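Old Yellow Enzyme (Pichia, PDB 6AGZ) catalyses the asymmetric reduction of the carbon-carbon double bond of enone compounds, using a bound flavin mononucleotide as its redox cofactor. Local coordinates at the interface of chains A and B. Coordinates in Å, arbitrary orientation; residue numbers count along the deposited sequence, not the author numbering. Chains: chain A/B, Old Yellow Enzyme.

Contact 1: the interface of chains A and B. Residues chain A 243, 257, 259, 300-301, 304; chain B 304, 307.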
loop_
_atom_site.group_PDB
_atom_site.type_symbol
_atom_site.label_atom_id
_atom_site.label_comp_id
_atom_site.label_asym_id
_atom_site.label_seq_id
_atom_site.Cartn_x
_atom_site.Cartn_y
_atom_site.Cartn_z
ATOM N N TYR A 243 6.614 -6.634 -6.689
ATOM C CA TYR A 243 6.797 -6.027 -8.001
ATOM C C TYR A 243 7.269 -7.005 -9.068
ATOM O O TYR A 243 7.252 -6.655 -10.253
ATOM C CB TYR A 243 7.798 -4.869 -7.916
ATOM C CG TYR A 243 7.313 -3.686 -7.112
ATOM C CD1 TYR A 243 6.270 -2.892 -7.567
ATOM C CD2 TYR A 243 7.909 -3.354 -5.902
ATOM C CE1 TYR A 243 5.827 -1.807 -6.838
ATOM C CE2 TYR A 243 7.474 -2.271 -5.165
ATOM C CZ TYR A 243 6.431 -1.500 -5.637
ATOM O OH TYR A 243 5.993 -0.419 -4.909
ATOM N N HIS A 257 -3.798 -4.062 -7.546
ATOM C CA HIS A 257 -2.430 -3.583 -7.396
ATOM C C HIS A 257 -1.720 -4.333 -6.269
ATOM O O HIS A 257 -2.334 -4.634 -5.238
ATOM C CB HIS A 257 -2.426 -2.078 -7.113
ATOM C CG HIS A 257 -1.125 -1.404 -7.417
ATOM N ND1 HIS A 257 -0.070 -1.387 -6.530
ATOM C CD2 HIS A 257 -0.708 -0.720 -8.509
ATOM C CE1 HIS A 257 0.940 -0.723 -7.063
ATOM N NE2 HIS A 257 0.578 -0.307 -8.263
ATOM N N ILE A 259 0.301 -3.334 -4.080
ATOM C CA ILE A 259 0.346 -2.592 -2.823
ATOM C C ILE A 259 -0.847 -2.956 -1.949
ATOM O O ILE A 259 -0.736 -3.010 -0.718
ATOM C CB ILE A 259 0.426 -1.077 -3.105
ATOM C CG1 ILE A 259 1.801 -0.722 -3.677
ATOM C CG2 ILE A 259 0.154 -0.267 -1.847
ATOM C CD1 ILE A 259 1.965 0.742 -4.029
ATOM N N GLU A 300 8.303 2.338 -8.590
ATOM C CA GLU A 300 8.372 1.230 -7.643
ATOM C C GLU A 300 9.321 1.550 -6.492
ATOM O O GLU A 300 10.449 1.995 -6.711
ATOM C CB GLU A 300 8.815 -0.053 -8.350
ATOM C CG GLU A 300 7.906 -0.477 -9.494
ATOM C CD GLU A 300 8.332 -1.790 -10.120
ATOM O OE1 GLU A 300 9.417 -2.297 -9.766
ATOM O OE2 GLU A 300 7.578 -2.320 -10.965
ATOM N N ASP A 301 8.856 1.319 -5.266
ATOM C CA ASP A 301 9.651 1.585 -4.075
ATOM C C ASP A 301 9.034 0.828 -2.906
ATOM O O ASP A 301 7.812 0.824 -2.746
ATOM C CB ASP A 301 9.714 3.085 -3.771
ATOM C CG ASP A 301 10.755 3.424 -2.723
ATOM O OD1 ASP A 301 10.503 3.167 -1.529
ATOM O OD2 ASP A 301 11.825 3.950 -3.094
ATOM N N TRP A 304 6.605 1.715 1.425
ATOM C CA TRP A 304 5.306 1.402 2.011
ATOM C C TRP A 304 5.351 0.095 2.791
ATOM O O TRP A 304 4.731 -0.020 3.855
ATOM C CB TRP A 304 4.237 1.337 0.920
ATOM C CG TRP A 304 4.524 0.332 -0.154
ATOM C CD1 TRP A 304 5.239 0.539 -1.297
ATOM C CD2 TRP A 304 4.099 -1.036 -0.188
ATOM N NE1 TRP A 304 5.289 -0.615 -2.040
ATOM C CE2 TRP A 304 4.597 -1.597 -1.382
ATOM C CE3 TRP A 304 3.348 -1.841 0.674
ATOM C CZ2 TRP A 304 4.366 -2.926 -1.736
ATOM C CZ3 TRP A 304 3.122 -3.162 0.321
ATOM C CH2 TRP A 304 3.629 -3.690 -0.873
ATOM N N TRP B 304 2.920 5.916 -1.900
ATOM C CA TRP B 304 2.272 4.729 -2.451
ATOM C C TRP B 304 0.981 5.090 -3.177
ATOM O O TRP B 304 0.660 4.510 -4.225
ATOM C CB TRP B 304 2.006 3.715 -1.337
ATOM C CG TRP B 304 1.204 4.265 -0.189
ATOM C CD1 TRP B 304 1.687 4.897 0.920
ATOM C CD2 TRP B 304 -0.221 4.220 -0.038
ATOM N NE1 TRP B 304 0.650 5.254 1.751
ATOM C CE2 TRP B 304 -0.531 4.848 1.185
ATOM C CE3 TRP B 304 -1.263 3.711 -0.818
ATOM C CZ2 TRP B 304 -1.840 4.981 1.645
ATOM C CZ3 TRP B 304 -2.562 3.844 -0.359
ATOM C CH2 TRP B 304 -2.839 4.474 0.861
ATOM N N GLN B 307 1.908 5.932 -6.403
ATOM C CA GLN B 307 2.286 4.732 -7.140
ATOM C C GLN B 307 1.068 4.071 -7.767
ATOM O O GLN B 307 1.148 3.526 -8.874
ATOM C CB GLN B 307 3.006 3.740 -6.229
ATOM C CG GLN B 307 4.406 4.145 -5.813
ATOM C CD GLN B 307 5.207 2.969 -5.288
ATOM O OE1 GLN B 307 5.752 3.015 -4.186
ATOM N NE2 GLN B 307 5.281 1.905 -6.080
HETATM O O HOH W 1 2.206 1.330 -9.661
#
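A two-fold homodimer interface joins chains A and B here, and a glutamine from one subunit docks on a tyrosine hydroxyl of the other; whether this dimer persists in solution the structure alone does not show. The amide NE2 of B:Gln307 donates to the phenol OH of A:Tyr243 at 2.7 Å, with 154° at the hydrogen and the oxygen tilted slightly from the amide plane. The two side chains cross at about a right angle, yet amide and ring lie nearly parallel. Beyond CG the glutamine chain is extended (chi2 -162°), which carries its amide to the phenol. Within chain A, that OH also accepts from the indole NE1 of A:Trp304 at 3.0 Å and donates to the backbone O of A:Asp301 at 3.1 Å, approaching from above the carbonyl plane. CB of A:Glu300 covers one ring face, 3.7 Å above the plane and over its centre. A phenylalanine at A:Tyr243 would probably leave the B:Gln307 amide and the A:Trp304 indole N-H without their shared acceptor. Nearby, CD1 of A:Ile259 packs on CB of B:Gln307 at 3.9 Å, and the CB atoms of A:Trp304 and B:Trp304 meet at 4.0 Å. Water 1 bridges NE2 of A:His257 to the backbone O of B:Gln307, lying 2.7 Å from that imidazole nitrogen. The site thus ties helix 303-308 of one subunit to polar groups of its mate that are also bonded within their own chain.

Contact 2: the interface of chains A and B. Residues chain A 304, 307-308; chain B 243, 259, 299-301, 304.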
loop_
_atom_site.group_PDB
_atom_site.type_symbol
_atom_site.label_atom_id
_atom_site.label_comp_id
_atom_site.label_asym_id
_atom_site.label_seq_id
_atom_site.Cartn_x
_atom_site.Cartn_y
_atom_site.Cartn_z
ATOM N N TRP A 304 6.605 1.715 1.425
ATOM C CA TRP A 304 5.306 1.402 2.011
ATOM C C TRP A 304 5.351 0.095 2.791
ATOM O O TRP A 304 4.731 -0.020 3.855
ATOM C CB TRP A 304 4.237 1.337 0.920
ATOM C CG TRP A 304 4.524 0.332 -0.154
ATOM C CD1 TRP A 304 5.239 0.539 -1.297
ATOM C CD2 TRP A 304 4.099 -1.036 -0.188
ATOM N NE1 TRP A 304 5.289 -0.615 -2.040
ATOM C CE2 TRP A 304 4.597 -1.597 -1.382
ATOM C CE3 TRP A 304 3.348 -1.841 0.674
ATOM C CZ2 TRP A 304 4.366 -2.926 -1.736
ATOM C CZ3 TRP A 304 3.122 -3.162 0.321
ATOM C CH2 TRP A 304 3.629 -3.690 -0.873
ATOM N N GLN A 307 6.488 0.695 6.084
ATOM C CA GLN A 307 5.475 1.377 6.882
ATOM C C GLN A 307 4.614 0.388 7.653
ATOM O O GLN A 307 4.183 0.685 8.772
ATOM C CB GLN A 307 4.585 2.247 5.993
ATOM C CG GLN A 307 5.185 3.581 5.592
ATOM C CD GLN A 307 4.142 4.534 5.039
ATOM O OE1 GLN A 307 4.309 5.101 3.959
ATOM N NE2 GLN A 307 3.056 4.716 5.783
ATOM N N ILE A 308 4.356 -0.786 7.077
ATOM C CA ILE A 308 3.396 -1.721 7.653
ATOM C C ILE A 308 4.105 -2.671 8.606
ATOM O O ILE A 308 3.742 -2.775 9.783
ATOM C CB ILE A 308 2.654 -2.496 6.550
ATOM C CG1 ILE A 308 2.022 -1.521 5.554
ATOM C CG2 ILE A 308 1.592 -3.388 7.162
ATOM C CD1 ILE A 308 1.438 -2.189 4.330
ATOM N N TYR B 243 -4.743 8.289 6.538
ATOM C CA TYR B 243 -4.031 8.430 7.802
ATOM C C TYR B 243 -4.823 9.176 8.869
ATOM O O TYR B 243 -4.414 9.165 10.035
ATOM C CB TYR B 243 -2.695 9.149 7.582
ATOM C CG TYR B 243 -1.681 8.350 6.796
ATOM C CD1 TYR B 243 -1.057 7.244 7.356
ATOM C CD2 TYR B 243 -1.338 8.709 5.500
ATOM C CE1 TYR B 243 -0.126 6.512 6.646
ATOM C CE2 TYR B 243 -0.408 7.983 4.782
ATOM C CZ TYR B 243 0.195 6.886 5.360
ATOM O OH TYR B 243 1.122 6.161 4.647
ATOM N N ILE B 259 -2.972 1.186 4.146
ATOM C CA ILE B 259 -2.310 1.001 2.858
ATOM C C ILE B 259 -2.983 -0.119 2.073
ATOM O O ILE B 259 -3.118 -0.045 0.845
ATOM C CB ILE B 259 -0.806 0.736 3.065
ATOM C CG1 ILE B 259 -0.124 1.980 3.639
ATOM C CG2 ILE B 259 -0.140 0.330 1.761
ATOM C CD1 ILE B 259 1.356 1.801 3.902
ATOM N N SER B 299 6.218 7.667 10.126
ATOM C CA SER B 299 6.671 7.258 8.802
ATOM C C SER B 299 5.549 7.380 7.776
ATOM O O SER B 299 5.617 6.793 6.695
ATOM C CB SER B 299 7.198 5.823 8.834
ATOM O OG SER B 299 6.166 4.909 9.162
ATOM N N GLU B 300 4.515 8.143 8.124
ATOM C CA GLU B 300 3.385 8.335 7.225
ATOM C C GLU B 300 3.825 9.074 5.966
ATOM O O GLU B 300 4.545 10.074 6.036
ATOM C CB GLU B 300 2.271 9.101 7.939
ATOM C CG GLU B 300 1.742 8.394 9.180
ATOM C CD GLU B 300 0.586 9.131 9.827
ATOM O OE1 GLU B 300 0.265 10.252 9.379
ATOM O OE2 GLU B 300 -0.007 8.587 10.783
ATOM N N ASP B 301 3.389 8.573 4.810
ATOM C CA ASP B 301 3.799 9.127 3.525
ATOM C C ASP B 301 2.822 8.650 2.460
ATOM O O ASP B 301 2.479 7.465 2.422
ATOM C CB ASP B 301 5.235 8.703 3.182
ATOM C CG ASP B 301 5.812 9.468 2.002
ATOM O OD1 ASP B 301 5.131 9.586 0.961
ATOM O OD2 ASP B 301 6.956 9.955 2.117
ATOM N N TRP B 304 2.920 5.916 -1.900
ATOM C CA TRP B 304 2.272 4.729 -2.451
ATOM C C TRP B 304 0.981 5.090 -3.177
ATOM O O TRP B 304 0.660 4.510 -4.225
ATOM C CB TRP B 304 2.006 3.715 -1.337
ATOM C CG TRP B 304 1.204 4.265 -0.189
ATOM C CD1 TRP B 304 1.687 4.897 0.920
ATOM C CD2 TRP B 304 -0.221 4.220 -0.038
ATOM N NE1 TRP B 304 0.650 5.254 1.751
ATOM C CE2 TRP B 304 -0.531 4.848 1.185
ATOM C CE3 TRP B 304 -1.263 3.711 -0.818
ATOM C CZ2 TRP B 304 -1.840 4.981 1.645
ATOM C CZ3 TRP B 304 -2.562 3.844 -0.359
ATOM C CH2 TRP B 304 -2.839 4.474 0.861
#
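Across the dimer from chain A, A:Gln307 reaches B:Tyr243 while A:Ile308 packs on B:Ile259, giving the contact a polar end and an apolar end. The apolar end is close-packed: CG1 of A:Ile308 lies 3.8 Å from CD1 of B:Ile259, and CD1 of A:Ile308 continues on to CB and CG2 of B:Ile259, the two side chains crossing at an oblique angle. CG1 of B:Ile259 lies anti to the carbonyl carbon (chi1 -66°) and the branch runs on extended, bringing CD1 to CB of A:Gln307 as well, at 3.9 Å. From its own chain, B:Ile259 lays CG1 over the rim of one face of the B:Trp304 indole. At the polar end, NE2 of A:Gln307 donates to the B:Tyr243 OH at 2.7 Å, nearly straight at 167° and in the amide plane. The phenol is fixed by its own subunit: B:Trp304 NE1 donates to B:Tyr243 OH at 3.1 Å. In turn, B:Tyr243 OH donates to the backbone O of B:Asp301 at 2.9 Å. Contact is looser toward B:Glu300, which hides just 2 Å² and comes no nearer than 3.9 Å, between its CA and NE2 of A:Gln307. B:Ser299 lies against A:Gln307 by its backbone O and by OG, the latter 3.9 Å from CG, a contact of packing. In the fold, helix 303-308 of chain A rests between the start of helix 258-274 and the loop of residues 299-301 in chain B.

The C-alpha centres of contact 1 and contact 2 lie about 11 Å apart, and both include A:Trp304 and B:Trp304. Exchanging the chains turns one patch into its approximate twin: in contact 1 helix 303-308 of chain B is received by chain A, and in contact 2 the roles reverse. Each subunit therefore both offers a glutamine and supplies a tyrosine acceptor, so the pairing is reciprocal. The shared tryptophans make the two patches neighbours about the two-fold axis, consistent with a symmetric dimer, in which helix 303-308 and the start of helix 258-274 are used twice.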